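Local coordinates for protein probable acetyltransferase (Thermus thermophilus, PDB 3EXN) that binds acetyl-coenzyme A and, as a member of the GCN5-related N-acetyltransferase family, probably transfers its acetyl group to an acceptor substrate, at residues A[136-140]-A[141-145]; A[106-109]-A[110-114]; A[129-132]-A[133-136]. All coordinates share one frame; numbering follows the deposited sequence.

Interaction 1: A[136-140]-A[141-145]. With ACO (acetyl coenzyme *a), chain C.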
loop_
_atom_site.group_PDB
_atom_site.type_symbol
_atom_site.label_atom_id
_atom_site.label_comp_id
_atom_site.label_asym_id
_atom_site.label_seq_id
_atom_site.Cartn_x
_atom_site.Cartn_y
_atom_site.Cartn_z
ATOM N N ALA A 136 13.425 6.181 -1.163
ATOM C CA ALA A 136 13.733 6.970 -2.382
ATOM C C ALA A 136 12.457 7.204 -3.248
ATOM O O ALA A 136 12.227 8.319 -3.757
ATOM C CB ALA A 136 14.849 6.276 -3.198
ATOM N N PHE A 137 11.617 6.164 -3.385
ATOM C CA PHE A 137 10.364 6.297 -4.137
ATOM C C PHE A 137 9.449 7.372 -3.563
ATOM O O PHE A 137 8.954 8.247 -4.302
ATOM C CB PHE A 137 9.611 4.966 -4.175
ATOM C CG PHE A 137 8.211 5.079 -4.724
ATOM C CD1 PHE A 137 7.974 5.127 -6.090
ATOM C CD2 PHE A 137 7.128 5.139 -3.864
ATOM C CE1 PHE A 137 6.670 5.228 -6.585
ATOM C CE2 PHE A 137 5.834 5.246 -4.346
ATOM C CZ PHE A 137 5.612 5.291 -5.724
ATOM N N PHE A 138 9.172 7.278 -2.265
ATOM C CA PHE A 138 8.278 8.241 -1.616
ATOM C C PHE A 138 8.800 9.659 -1.674
ATOM O O PHE A 138 8.014 10.585 -1.891
ATOM C CB PHE A 138 7.876 7.801 -0.176
ATOM C CG PHE A 138 6.858 6.660 -0.164
ATOM C CD1 PHE A 138 5.518 6.882 -0.498
ATOM C CD2 PHE A 138 7.257 5.360 0.153
ATOM C CE1 PHE A 138 4.603 5.808 -0.533
ATOM C CE2 PHE A 138 6.350 4.301 0.115
ATOM C CZ PHE A 138 5.036 4.522 -0.235
ATOM N N GLN A 139 10.112 9.842 -1.487
ATOM C CA GLN A 139 10.691 11.204 -1.586
ATOM C C GLN A 139 10.488 11.791 -2.999
ATOM O O GLN A 139 10.144 12.994 -3.168
ATOM C CB GLN A 139 12.168 11.205 -1.187
ATOM C CG GLN A 139 12.461 10.862 0.303
ATOM C CD GLN A 139 12.790 12.116 1.110
ATOM O OE1 GLN A 139 12.236 13.214 0.855
ATOM N NE2 GLN A 139 13.695 11.985 2.066
ATOM N N ALA A 140 10.677 10.949 -4.008
ATOM C CA ALA A 140 10.528 11.357 -5.410
ATOM C C ALA A 140 9.123 11.807 -5.700
ATOM O O ALA A 140 8.924 12.695 -6.523
ATOM C CB ALA A 140 10.938 10.213 -6.377
ATOM N N GLN A 141 8.147 11.251 -4.977
ATOM C CA GLN A 141 6.731 11.624 -5.171
ATOM C C GLN A 141 6.309 12.793 -4.293
ATOM O O GLN A 141 5.134 13.148 -4.259
ATOM C CB GLN A 141 5.823 10.448 -4.858
ATOM C CG GLN A 141 6.184 9.213 -5.592
ATOM C CD GLN A 141 6.311 9.446 -7.090
ATOM O OE1 GLN A 141 5.423 10.023 -7.700
ATOM N NE2 GLN A 141 7.409 8.969 -7.691
ATOM N N GLY A 142 7.260 13.369 -3.559
ATOM C CA GLY A 142 6.981 14.580 -2.807
ATOM C C GLY A 142 6.743 14.388 -1.313
ATOM O O GLY A 142 6.351 15.353 -0.636
ATOM N N PHE A 143 6.967 13.175 -0.806
ATOM C CA PHE A 143 6.881 12.868 0.656
ATOM C C PHE A 143 8.201 13.242 1.348
ATOM O O PHE A 143 9.238 12.686 1.048
ATOM C CB PHE A 143 6.574 11.401 0.920
ATOM C CG PHE A 143 5.177 10.992 0.535
ATOM C CD1 PHE A 143 4.230 10.745 1.507
ATOM C CD2 PHE A 143 4.813 10.874 -0.808
ATOM C CE1 PHE A 143 2.955 10.375 1.175
ATOM C CE2 PHE A 143 3.514 10.497 -1.168
ATOM C CZ PHE A 143 2.586 10.246 -0.177
ATOM N N ARG A 144 8.168 14.183 2.273
ATOM C CA ARG A 144 9.381 14.501 3.052
ATOM C C ARG A 144 9.487 13.743 4.387
ATOM O O ARG A 144 8.448 13.337 4.977
ATOM C CB ARG A 144 9.476 16.005 3.329
ATOM C CG ARG A 144 8.421 16.460 4.262
ATOM C CD ARG A 144 8.720 17.754 4.893
ATOM N NE ARG A 144 7.888 17.910 6.092
ATOM C CZ ARG A 144 8.289 17.744 7.363
ATOM N NH1 ARG A 144 9.550 17.436 7.679
ATOM N NH2 ARG A 144 7.410 17.933 8.345
ATOM N N TYR A 145 10.706 13.535 4.845
ATOM C CA TYR A 145 11.009 12.853 6.076
ATOM C C TYR A 145 10.447 13.641 7.222
ATOM O O TYR A 145 10.619 14.810 7.264
ATOM C CB TYR A 145 12.517 12.711 6.210
ATOM C CG TYR A 145 13.031 12.189 7.518
ATOM C CD1 TYR A 145 13.076 10.844 7.785
ATOM C CD2 TYR A 145 13.514 13.047 8.482
ATOM C CE1 TYR A 145 13.568 10.375 8.984
ATOM C CE2 TYR A 145 14.009 12.578 9.666
ATOM C CZ TYR A 145 14.021 11.256 9.911
ATOM O OH TYR A 145 14.519 10.808 11.073
HETATM O O5B ACO C . 8.390 4.682 -9.918
HETATM P P1A ACO C . 7.303 3.499 -10.303
HETATM O O1A ACO C . 7.834 2.761 -11.531
HETATM O O2A ACO C . 5.908 4.087 -10.160
HETATM O O3A ACO C . 7.530 2.537 -9.008
HETATM P P2A ACO C . 6.855 1.103 -8.831
HETATM O O4A ACO C . 8.016 0.105 -8.895
HETATM O O5A ACO C . 5.738 0.871 -9.819
HETATM O O6A ACO C . 6.310 1.299 -7.289
HETATM C CBP ACO C . 7.039 0.543 -5.050
HETATM C CCP ACO C . 7.159 1.598 -6.165
HETATM C CDP ACO C . 5.609 0.636 -4.550
HETATM C CEP ACO C . 7.977 0.843 -3.885
HETATM C CAP ACO C . 7.329 -0.871 -5.624
HETATM O OAP ACO C . 8.694 -0.959 -6.110
HETATM C C9P ACO C . 7.171 -1.984 -4.607
HETATM O O9P ACO C . 6.113 -2.580 -4.465
HETATM N N8P ACO C . 8.252 -2.299 -3.897
HETATM C C7P ACO C . 8.286 -3.417 -2.934
HETATM C C6P ACO C . 7.320 -3.255 -1.762
HETATM C C5P ACO C . 7.593 -1.966 -1.000
HETATM O O5P ACO C . 8.754 -1.597 -0.718
HETATM N N4P ACO C . 6.499 -1.263 -0.667
HETATM C C3P ACO C . 6.594 -0.027 0.076
HETATM C C2P ACO C . 6.508 -0.266 1.563
HETATM S S1P ACO C . 6.562 1.260 2.513
HETATM C C ACO C . 4.943 1.695 2.275
HETATM O O ACO C . 4.242 0.985 1.602
HETATM C CH3 ACO C . 4.385 2.960 2.899
#
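F138 turns its ring edge toward the face of F143 in an edge-to-face pair, the planes 79° apart and the centroids separated by 5.5 Å, where the last turn of helix 132-140 gives way to a loop. Two backbone bonds close this turn as a Schellman motif, with G142 at positive phi: F143 N donates to F138 O over 3.0 Å, and G142 N to Q139 O over 2.9 Å. F143 CB thereby comes to 4.0 Å from F138 CB. The same F138 ring meets the cofactor's acetyl group obliquely, its CZ 3.6 Å from CH3 of acetyl-CoA. F137 is sandwiched: Q141 CG, beside the backbone N (chi1 -53°), lies 4.1 Å from the ring centroid in a CH-pi contact, while CCP of acetyl-CoA packs over the opposite face. A bend at chi2 carries the Q141 amide onward, its OE1 hydrogen-bonded to R107. The outer side is looser, with Q139, R144 and Y145 exposed. Around this turn, F143 packs on L110 of helix 105-115 and on L123 and A125 of strand 122-128, F137 reaches L94 of strand 89-96, and R144 pairs through its backbone with V157 of strand 153-159.

Interaction 2: A[106-109]-A[110-114]. With ACO (acetyl coenzyme *a), chain C.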
loop_
_atom_site.group_PDB
_atom_site.type_symbol
_atom_site.label_atom_id
_atom_site.label_comp_id
_atom_site.label_asym_id
_atom_site.label_seq_id
_atom_site.Cartn_x
_atom_site.Cartn_y
_atom_site.Cartn_z
ATOM N N GLY A 106 3.257 2.184 -9.386
ATOM C CA GLY A 106 3.276 2.661 -7.989
ATOM C C GLY A 106 2.847 4.113 -7.971
ATOM O O GLY A 106 1.955 4.504 -7.182
ATOM N N ARG A 107 3.428 4.909 -8.875
ATOM C CA ARG A 107 3.060 6.324 -8.942
ATOM C C ARG A 107 1.580 6.514 -9.344
ATOM O O ARG A 107 0.864 7.324 -8.772
ATOM C CB ARG A 107 3.965 7.107 -9.933
ATOM C CG ARG A 107 3.473 8.546 -10.076
ATOM C CD ARG A 107 4.394 9.456 -10.919
ATOM N NE ARG A 107 3.741 10.742 -11.184
ATOM C CZ ARG A 107 3.607 11.756 -10.310
ATOM N NH1 ARG A 107 4.087 11.687 -9.063
ATOM N NH2 ARG A 107 2.985 12.876 -10.686
ATOM N N GLN A 108 1.120 5.732 -10.296
ATOM C CA GLN A 108 -0.259 5.854 -10.772
ATOM C C GLN A 108 -1.239 5.529 -9.623
ATOM O O GLN A 108 -2.256 6.236 -9.465
ATOM C CB GLN A 108 -0.527 4.932 -11.965
ATOM C CG GLN A 108 -1.890 5.244 -12.635
ATOM C CD GLN A 108 -2.267 4.307 -13.761
ATOM O OE1 GLN A 108 -1.410 3.680 -14.428
ATOM N NE2 GLN A 108 -3.546 4.190 -13.967
ATOM N N ALA A 109 -0.919 4.478 -8.846
ATOM C CA ALA A 109 -1.811 4.003 -7.756
ATOM C C ALA A 109 -1.910 5.099 -6.680
ATOM O O ALA A 109 -2.991 5.408 -6.157
ATOM C CB ALA A 109 -1.303 2.690 -7.147
ATOM N N LEU A 110 -0.768 5.705 -6.387
ATOM C CA LEU A 110 -0.708 6.750 -5.379
ATOM C C LEU A 110 -1.492 7.994 -5.807
ATOM O O LEU A 110 -2.244 8.605 -4.984
ATOM C CB LEU A 110 0.748 7.124 -5.134
ATOM C CG LEU A 110 1.120 7.866 -3.886
ATOM C CD1 LEU A 110 0.549 7.152 -2.644
ATOM C CD2 LEU A 110 2.664 7.935 -3.865
ATOM N N GLU A 111 -1.362 8.359 -7.080
ATOM C CA GLU A 111 -2.022 9.572 -7.564
ATOM C C GLU A 111 -3.535 9.315 -7.673
ATOM O O GLU A 111 -4.330 10.199 -7.344
ATOM C CB GLU A 111 -1.374 10.106 -8.866
ATOM C CG GLU A 111 0.144 10.594 -8.707
ATOM C CD GLU A 111 0.472 11.341 -7.348
ATOM O OE1 GLU A 111 -0.378 12.092 -6.826
ATOM O OE2 GLU A 111 1.599 11.186 -6.795
ATOM N N ARG A 112 -3.927 8.116 -8.100
ATOM C CA ARG A 112 -5.362 7.807 -8.174
ATOM C C ARG A 112 -5.988 7.786 -6.771
ATOM O O ARG A 112 -7.153 8.244 -6.593
ATOM C CB ARG A 112 -5.641 6.504 -8.900
ATOM C CG ARG A 112 -5.419 6.632 -10.394
ATOM C CD ARG A 112 -6.037 5.536 -11.186
ATOM N NE ARG A 112 -5.526 5.594 -12.545
ATOM C CZ ARG A 112 -5.947 6.449 -13.478
ATOM N NH1 ARG A 112 -6.936 7.315 -13.224
ATOM N NH2 ARG A 112 -5.394 6.430 -14.684
ATOM N N PHE A 113 -5.234 7.291 -5.785
ATOM C CA PHE A 113 -5.754 7.216 -4.402
ATOM C C PHE A 113 -5.839 8.637 -3.824
ATOM O O PHE A 113 -6.874 9.035 -3.285
ATOM C CB PHE A 113 -4.879 6.285 -3.564
ATOM C CG PHE A 113 -5.196 6.325 -2.093
ATOM C CD1 PHE A 113 -6.457 5.939 -1.636
ATOM C CD2 PHE A 113 -4.268 6.806 -1.185
ATOM C CE1 PHE A 113 -6.789 6.018 -0.273
ATOM C CE2 PHE A 113 -4.591 6.880 0.215
ATOM C CZ PHE A 113 -5.807 6.493 0.651
ATOM N N ALA A 114 -4.794 9.432 -3.999
ATOM C CA ALA A 114 -4.790 10.788 -3.411
ATOM C C ALA A 114 -5.884 11.682 -4.036
ATOM O O ALA A 114 -6.444 12.579 -3.372
ATOM C CB ALA A 114 -3.414 11.417 -3.577
HETATM O O5B ACO C . 8.390 4.682 -9.918
HETATM P P1A ACO C . 7.303 3.499 -10.303
HETATM O O1A ACO C . 7.834 2.761 -11.531
HETATM O O2A ACO C . 5.908 4.087 -10.160
HETATM O O3A ACO C . 7.530 2.537 -9.008
HETATM P P2A ACO C . 6.855 1.103 -8.831
HETATM O O4A ACO C . 8.016 0.105 -8.895
HETATM O O5A ACO C . 5.738 0.871 -9.819
HETATM O O6A ACO C . 6.310 1.299 -7.289
HETATM C CBP ACO C . 7.039 0.543 -5.050
HETATM C CCP ACO C . 7.159 1.598 -6.165
HETATM C CDP ACO C . 5.609 0.636 -4.550
HETATM C CEP ACO C . 7.977 0.843 -3.885
HETATM C CAP ACO C . 7.329 -0.871 -5.624
HETATM O OAP ACO C . 8.694 -0.959 -6.110
HETATM C C9P ACO C . 7.171 -1.984 -4.607
HETATM O O9P ACO C . 6.113 -2.580 -4.465
HETATM N N8P ACO C . 8.252 -2.299 -3.897
HETATM C C7P ACO C . 8.286 -3.417 -2.934
HETATM C C6P ACO C . 7.320 -3.255 -1.762
HETATM C C5P ACO C . 7.593 -1.966 -1.000
HETATM O O5P ACO C . 8.754 -1.597 -0.718
HETATM N N4P ACO C . 6.499 -1.263 -0.667
HETATM C C3P ACO C . 6.594 -0.027 0.076
HETATM C C2P ACO C . 6.508 -0.266 1.563
HETATM S S1P ACO C . 6.562 1.260 2.513
HETATM C C ACO C . 4.943 1.695 2.275
HETATM O O ACO C . 4.242 0.985 1.602
HETATM C CH3 ACO C . 4.385 2.960 2.899
#
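R107 and E111, one helical turn apart, form a salt bridge that rests on charge alone. NH1 of R107 lies 3.4 Å from OE2 of E111, yet that oxygen sits well out of the guanidinium plane and no N-H points at it. The arginine chain is extended from CG to NE. E111 CG, beside the backbone N and anti to the carbonyl carbon (chi1 -64°), lies over the centre of the guanidinium face, 4.0 Å from R107 CZ; the bend at chi2 then brings OE2 toward R107 NH1. The two charged groups are inclined to each other by 39°. Each has a further partner: R107 NH1 bonds to Q141, and E111 OE2 forms a salt bridge with R158. On another side of the helix Q108 and R112 run side by side and point the same way. These side chains belong to the first turns of helix 105-115, which begins at the cofactor pyrophosphate in the beta-alpha-beta unit with strands 89-96 and 122-128, the pyrophosphate-binding arrangement of GNAT enzymes. G106 N donates to O5A of acetyl-CoA over 2.8 Å, and R107 N to O2A of acetyl-CoA over 2.9 Å; G106, without a side chain, lets the cofactor's O6A come close. Further along, F113 N bonds to A109 O at 3.0 Å, and the ring of F113, its CG anti to the backbone nitrogen (chi1 170°), leads away to F65, L77 and A79 on the sheet.

Interaction 3: A[129-132]-A[133-136]. With ACO (acetyl coenzyme *a), chain C.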
loop_
_atom_site.group_PDB
_atom_site.type_symbol
_atom_site.label_atom_id
_atom_site.label_comp_id
_atom_site.label_asym_id
_atom_site.label_seq_id
_atom_site.Cartn_x
_atom_site.Cartn_y
_atom_site.Cartn_z
ATOM N N GLY A 129 11.343 -1.186 8.224
ATOM C CA GLY A 129 12.685 -1.757 8.073
ATOM C C GLY A 129 13.671 -0.952 7.244
ATOM O O GLY A 129 13.428 0.211 6.881
ATOM N N HIS A 130 14.810 -1.588 6.985
ATOM C CA HIS A 130 15.851 -1.042 6.137
ATOM C C HIS A 130 15.469 -1.147 4.658
ATOM O O HIS A 130 15.965 -2.022 3.908
ATOM C CB HIS A 130 17.157 -1.814 6.357
ATOM C CG HIS A 130 18.307 -1.281 5.558
ATOM N ND1 HIS A 130 18.967 -0.116 5.892
ATOM C CD2 HIS A 130 18.904 -1.744 4.434
ATOM C CE1 HIS A 130 19.928 0.110 5.012
ATOM N NE2 HIS A 130 19.913 -0.864 4.117
ATOM N N ASN A 131 14.621 -0.241 4.227
ATOM C CA ASN A 131 14.105 -0.242 2.860
ATOM C C ASN A 131 14.388 1.090 2.149
ATOM O O ASN A 131 13.466 1.857 1.890
ATOM C CB ASN A 131 12.606 -0.536 2.893
ATOM C CG ASN A 131 12.069 -0.908 1.542
ATOM O OD1 ASN A 131 12.773 -0.781 0.530
ATOM N ND2 ASN A 131 10.824 -1.366 1.500
ATOM N N PRO A 132 15.676 1.376 1.824
ATOM C CA PRO A 132 15.999 2.683 1.192
ATOM C C PRO A 132 15.391 2.921 -0.205
ATOM O O PRO A 132 15.101 4.091 -0.575
ATOM C CB PRO A 132 17.527 2.662 1.114
ATOM C CG PRO A 132 17.866 1.138 0.991
ATOM C CD PRO A 132 16.873 0.530 1.977
ATOM N N LYS A 133 15.198 1.833 -0.969
ATOM C CA LYS A 133 14.453 1.907 -2.244
ATOM C C LYS A 133 13.039 2.478 -2.133
ATOM O O LYS A 133 12.592 3.257 -3.014
ATOM C CB LYS A 133 14.352 0.519 -2.867
ATOM C CG LYS A 133 13.077 0.268 -3.733
ATOM C CD LYS A 133 13.003 -1.219 -4.134
ATOM C CE LYS A 133 11.713 -1.618 -4.850
ATOM N NZ LYS A 133 11.911 -2.814 -5.751
ATOM N N ALA A 134 12.303 2.045 -1.106
ATOM C CA ALA A 134 10.960 2.577 -0.843
ATOM C C ALA A 134 11.062 4.031 -0.386
ATOM O O ALA A 134 10.272 4.875 -0.784
ATOM C CB ALA A 134 10.202 1.711 0.229
ATOM N N LYS A 135 12.043 4.320 0.468
ATOM C CA LYS A 135 12.259 5.702 0.920
ATOM C C LYS A 135 12.577 6.630 -0.254
ATOM O O LYS A 135 12.034 7.760 -0.360
ATOM C CB LYS A 135 13.374 5.732 1.972
ATOM C CG LYS A 135 13.081 4.857 3.196
ATOM C CD LYS A 135 14.265 4.943 4.194
ATOM C CE LYS A 135 13.921 4.276 5.521
ATOM N NZ LYS A 135 15.101 4.231 6.449
ATOM N N ALA A 136 13.425 6.181 -1.163
ATOM C CA ALA A 136 13.733 6.970 -2.382
ATOM C C ALA A 136 12.457 7.204 -3.248
ATOM O O ALA A 136 12.227 8.319 -3.757
ATOM C CB ALA A 136 14.849 6.276 -3.198
HETATM O O5B ACO C . 8.390 4.682 -9.918
HETATM P P1A ACO C . 7.303 3.499 -10.303
HETATM O O1A ACO C . 7.834 2.761 -11.531
HETATM O O2A ACO C . 5.908 4.087 -10.160
HETATM O O3A ACO C . 7.530 2.537 -9.008
HETATM P P2A ACO C . 6.855 1.103 -8.831
HETATM O O4A ACO C . 8.016 0.105 -8.895
HETATM O O5A ACO C . 5.738 0.871 -9.819
HETATM O O6A ACO C . 6.310 1.299 -7.289
HETATM C CBP ACO C . 7.039 0.543 -5.050
HETATM C CCP ACO C . 7.159 1.598 -6.165
HETATM C CDP ACO C . 5.609 0.636 -4.550
HETATM C CEP ACO C . 7.977 0.843 -3.885
HETATM C CAP ACO C . 7.329 -0.871 -5.624
HETATM O OAP ACO C . 8.694 -0.959 -6.110
HETATM C C9P ACO C . 7.171 -1.984 -4.607
HETATM O O9P ACO C . 6.113 -2.580 -4.465
HETATM N N8P ACO C . 8.252 -2.299 -3.897
HETATM C C7P ACO C . 8.286 -3.417 -2.934
HETATM C C6P ACO C . 7.320 -3.255 -1.762
HETATM C C5P ACO C . 7.593 -1.966 -1.000
HETATM O O5P ACO C . 8.754 -1.597 -0.718
HETATM N N4P ACO C . 6.499 -1.263 -0.667
HETATM C C3P ACO C . 6.594 -0.027 0.076
HETATM C C2P ACO C . 6.508 -0.266 1.563
HETATM S S1P ACO C . 6.562 1.260 2.513
HETATM C C ACO C . 4.943 1.695 2.275
HETATM O O ACO C . 4.242 0.985 1.602
HETATM C CH3 ACO C . 4.385 2.960 2.899
#
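The N-cap of helix 132-140 is N131, whose OD1 accepts from A134 N at 3.3 Å. The bond is fairly straight, 156° at the hydrogen, but A134 N stands above the amide carbonyl plane and not on a lone pair. N131 CG lies opposite the main-chain nitrogen (chi1 -165°), which swings the amide back over the first turn, where its ND2 comes 3.4 Å from A134 CB. That same ND2 donates to O5P of acetyl-CoA over 3.0 Å, so one side chain caps the helix with its oxygen and holds the cofactor's pantetheine arm by one bond from its nitrogen. In this GNAT domain the loop leaving strand 122-128 thus joins the helix and the cofactor. Replacing N131 by a leucine would probably leave A134 N without its side-chain acceptor and O5P without this donor. The backbone carbonyl of N131 continues the turn, receiving K135 N at 3.2 Å, and P132 O takes A136 N at 2.7 Å. The extended chain of K133 runs up to the pantetheine arm, its CE 3.3 Å from OAP of acetyl-CoA, and its NZ is hydrogen-bonded to Q101. K135 instead lays its CG 3.3 Å from N131 O, and its NZ forms a weak hydrogen bond with T154.

Interaction 2 comes first along the chain, on helix 105-115; after strand 122-128 follow interaction 3, at the start of helix 132-140, and interaction 1, at that helix's end. Interactions 1 and 3 share A136 and have centres about 10 Å apart. Interaction 2 lies about 13 Å from interaction 1, centre to centre, and touches it through a probable hydrogen bond between Q141 and R107 and through packing of F143 on L110 and F137 on G106. Between interactions 2 and 3 the centres are about 18 Å apart and no direct contact joins them, but both touch acetyl-CoA, its pyrophosphate held at 106-109 and its pantetheine arm at 129-132. The two helices of the GNAT fold thus flank one cofactor.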